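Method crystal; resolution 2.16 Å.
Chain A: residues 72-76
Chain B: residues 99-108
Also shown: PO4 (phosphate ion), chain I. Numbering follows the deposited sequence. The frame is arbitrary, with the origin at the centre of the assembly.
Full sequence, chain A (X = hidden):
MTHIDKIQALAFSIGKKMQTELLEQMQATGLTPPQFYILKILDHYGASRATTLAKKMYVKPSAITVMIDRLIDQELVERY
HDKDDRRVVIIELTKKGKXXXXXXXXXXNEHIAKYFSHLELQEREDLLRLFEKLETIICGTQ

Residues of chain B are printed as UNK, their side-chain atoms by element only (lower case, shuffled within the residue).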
# COMPACT_ATOMS: atom_id res chain seq x y z
N ILE A 72 -5.92 -16.29 -16.55
CA ILE A 72 -5.39 -17.02 -17.72
C ILE A 72 -3.86 -17.15 -17.64
O ILE A 72 -3.34 -18.26 -17.78
CB ILE A 72 -5.86 -16.37 -19.06
CG1 ILE A 72 -7.37 -16.55 -19.23
CG2 ILE A 72 -5.11 -16.94 -20.28
CD1 ILE A 72 -7.96 -15.76 -20.40
N ASP A 73 -3.14 -16.06 -17.34
CA ASP A 73 -1.69 -16.14 -17.05
C ASP A 73 -1.34 -17.22 -16.01
O ASP A 73 -0.38 -17.97 -16.20
CB ASP A 73 -1.13 -14.79 -16.55
CG ASP A 73 -1.23 -13.68 -17.57
OD1 ASP A 73 -1.25 -13.95 -18.80
OD2 ASP A 73 -1.33 -12.50 -17.15
N GLN A 74 -2.12 -17.30 -14.92
CA GLN A 74 -1.90 -18.35 -13.90
C GLN A 74 -2.48 -19.70 -14.34
O GLN A 74 -2.33 -20.69 -13.63
CB GLN A 74 -2.51 -17.96 -12.53
CG GLN A 74 -1.90 -16.76 -11.84
CD GLN A 74 -2.11 -16.80 -10.34
OE1 GLN A 74 -1.82 -17.81 -9.68
NE2 GLN A 74 -2.60 -15.70 -9.77
N GLU A 75 -3.18 -19.72 -15.47
CA GLU A 75 -3.71 -20.95 -16.08
C GLU A 75 -4.86 -21.55 -15.25
O GLU A 75 -5.05 -22.77 -15.22
CB GLU A 75 -2.59 -22.00 -16.26
CG GLU A 75 -1.76 -21.80 -17.52
CD GLU A 75 -0.43 -22.52 -17.47
OE1 GLU A 75 -0.24 -23.42 -16.61
OE2 GLU A 75 0.46 -22.20 -18.29
N LEU A 76 -5.60 -20.68 -14.57
CA LEU A 76 -6.61 -21.16 -13.64
C LEU A 76 -8.00 -21.22 -14.27
O LEU A 76 -8.87 -21.95 -13.79
CB LEU A 76 -6.62 -20.32 -12.35
CG LEU A 76 -5.30 -20.26 -11.56
CD1 LEU A 76 -5.41 -19.32 -10.36
CD2 LEU A 76 -4.86 -21.66 -11.11
N UNK B 99 6.55 -26.09 -12.30
CA UNK B 99 5.65 -25.54 -13.30
C UNK B 99 5.33 -24.06 -13.02
O UNK B 99 5.28 -23.25 -13.94
c UNK B 99 4.37 -26.37 -13.39
N UNK B 100 5.12 -23.71 -11.75
CA UNK B 100 4.82 -22.31 -11.41
C UNK B 100 5.97 -21.36 -11.76
O UNK B 100 5.72 -20.29 -12.31
c UNK B 100 4.42 -22.14 -9.93
n UNK B 100 1.54 -21.15 -9.19
n UNK B 100 1.63 -19.49 -7.56
c UNK B 100 3.91 -20.74 -9.61
c UNK B 100 1.18 -20.67 -7.99
c UNK B 100 2.47 -20.49 -10.10
n UNK B 100 0.37 -21.38 -7.21
N UNK B 101 7.21 -21.74 -11.47
CA UNK B 101 8.34 -20.85 -11.73
C UNK B 101 8.54 -20.60 -13.25
O UNK B 101 8.77 -19.46 -13.66
c UNK B 101 10.63 -20.13 -10.90
c UNK B 101 10.23 -22.55 -11.44
c UNK B 101 9.62 -21.26 -10.93
N UNK B 102 8.36 -21.64 -14.06
CA UNK B 102 8.42 -21.51 -15.53
C UNK B 102 7.29 -20.63 -16.08
O UNK B 102 7.53 -19.76 -16.92
c UNK B 102 9.61 -23.74 -15.93
o UNK B 102 10.13 -26.06 -16.00
o UNK B 102 8.83 -25.28 -17.58
c UNK B 102 9.51 -25.13 -16.54
c UNK B 102 8.38 -22.88 -16.20
N UNK B 103 6.07 -20.87 -15.60
CA UNK B 103 4.93 -20.03 -15.94
C UNK B 103 5.17 -18.56 -15.52
O UNK B 103 4.96 -17.65 -16.32
c UNK B 103 3.67 -20.60 -15.29
c UNK B 103 2.44 -19.70 -15.31
o UNK B 103 1.36 -19.63 -13.18
o UNK B 103 0.63 -21.10 -14.66
c UNK B 103 1.40 -20.17 -14.31
N UNK B 104 5.63 -18.35 -14.29
CA UNK B 104 5.98 -17.01 -13.80
C UNK B 104 7.02 -16.28 -14.66
O UNK B 104 6.94 -15.07 -14.85
c UNK B 104 6.43 -17.08 -12.35
N UNK B 105 8.02 -17.03 -15.12
CA UNK B 105 9.01 -16.55 -16.08
C UNK B 105 8.34 -15.84 -17.27
O UNK B 105 8.67 -14.70 -17.58
c UNK B 105 12.57 -16.03 -15.09
s UNK B 105 12.18 -17.74 -15.43
c UNK B 105 9.77 -17.76 -16.62
c UNK B 105 11.23 -17.53 -16.93
N UNK B 106 7.39 -16.53 -17.90
CA UNK B 106 6.75 -16.04 -19.11
C UNK B 106 5.74 -14.92 -18.83
O UNK B 106 5.53 -14.06 -19.66
c UNK B 106 6.04 -17.18 -19.89
c UNK B 106 6.99 -18.37 -20.12
o UNK B 106 4.89 -17.63 -19.16
N UNK B 107 5.14 -14.94 -17.64
CA UNK B 107 4.10 -13.97 -17.29
C UNK B 107 4.62 -12.76 -16.49
O UNK B 107 3.84 -12.05 -15.85
c UNK B 107 2.95 -14.66 -16.57
N UNK B 108 5.93 -12.53 -16.54
CA UNK B 108 6.54 -11.41 -15.81
C UNK B 108 6.05 -10.06 -16.33
O UNK B 108 5.77 -9.92 -17.52
n UNK B 108 10.87 -12.25 -16.66
c UNK B 108 10.15 -11.12 -17.28
c UNK B 108 8.64 -11.31 -17.30
c UNK B 108 11.38 -12.24 -15.43
n UNK B 108 11.26 -11.17 -14.66
c UNK B 108 8.07 -11.46 -15.89
n UNK B 108 12.03 -13.31 -14.98
P PO4 I . -0.75 -24.08 -9.34
O1 PO4 I . -0.98 -22.86 -10.19
O2 PO4 I . -1.95 -24.39 -8.53
O3 PO4 I . 0.46 -23.80 -8.42
O4 PO4 I . -0.36 -25.25 -10.24

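Position 99 of chain B carries a single side-chain carbon, out of contact with chain A, and is therefore alanine, Ala99(B). At position 100 three carbons lead to a nitrogen and then to a carbon bearing two more nitrogens, a guanidinium: this is Arg100(B). Its CA-to-CB bond points sideways, yet the chain bends through chi2, chi3 and chi4 values near 77° and its end comes nearer to chain A. Gln74(A) OE1 lies over one face of the guanidinium, 4.4 Å from Arg100(B) NH1, too far for a hydrogen bond. The phosphate sits at the edge, where Arg100(B) NH2 donates to PO4 O3 at 2.7 Å, and NE of the same arginine reaches PO4 O3 at 3.0 Å and PO4 O1 at 3.2 Å.

Position 101 has one carbon carrying two others, a beta-branched hydrocarbon, Val101(B), buried and out of reach of chain A. Position 102 shows three carbons, the third with two oxygens; it is Glu102(B), exposed and likewise remote. Position 103 has the same make-up, three carbons ending in two oxygens, but points toward chain A and touches the main chain of Asp73(A) and Gln74(A) and the carboxylate of Glu75(A). It is Glu103(B), with 81 Å² covered, the largest share of any residue here.

A lone carbon at position 104, buried and without contact, marks Ala104(B). The unbranched run of two carbons, a sulfur and a terminal carbon at position 105 is Met105(B), out of reach of chain A. At position 106 one carbon carries an oxygen and a carbon: Thr106(B), whose OG1 donates to Glu103(B) O at 2.8 Å, a bond within the last helical turn. Position 107 has one carbon, 4.1 Å from Asp73(A) CB; this is Ala107(B), the first residue to leave helical geometry. Position 108, three carbons, a nitrogen and a carbon with two further nitrogens, is Arg108(B), out of reach.

The contact joins the end of one helix to the last turn of another and buries 226 Å² in total. Packing between Asp73(A) CB and Ala107(B) CB is its apolar part. No hydrogen bond crosses it. Glu103(B) OE1 instead lies 3.2 Å from Gln74(A) O and 3.2 Å from Glu75(A) OE1, pairing acceptor with acceptor and, in the second case, like charge with like. Glu75(A) has positive phi in a Schellman motif, in which Glu75(A) N donates to Ile72(A) O at 2.7 Å; its CA-to-CB bond points toward chain B. Between these stretches the contact is small, and its closest approaches, between oxygens, are not bonds and cannot be counted as what holds it together.

Chain B 99-108: ARVEEAMTAR
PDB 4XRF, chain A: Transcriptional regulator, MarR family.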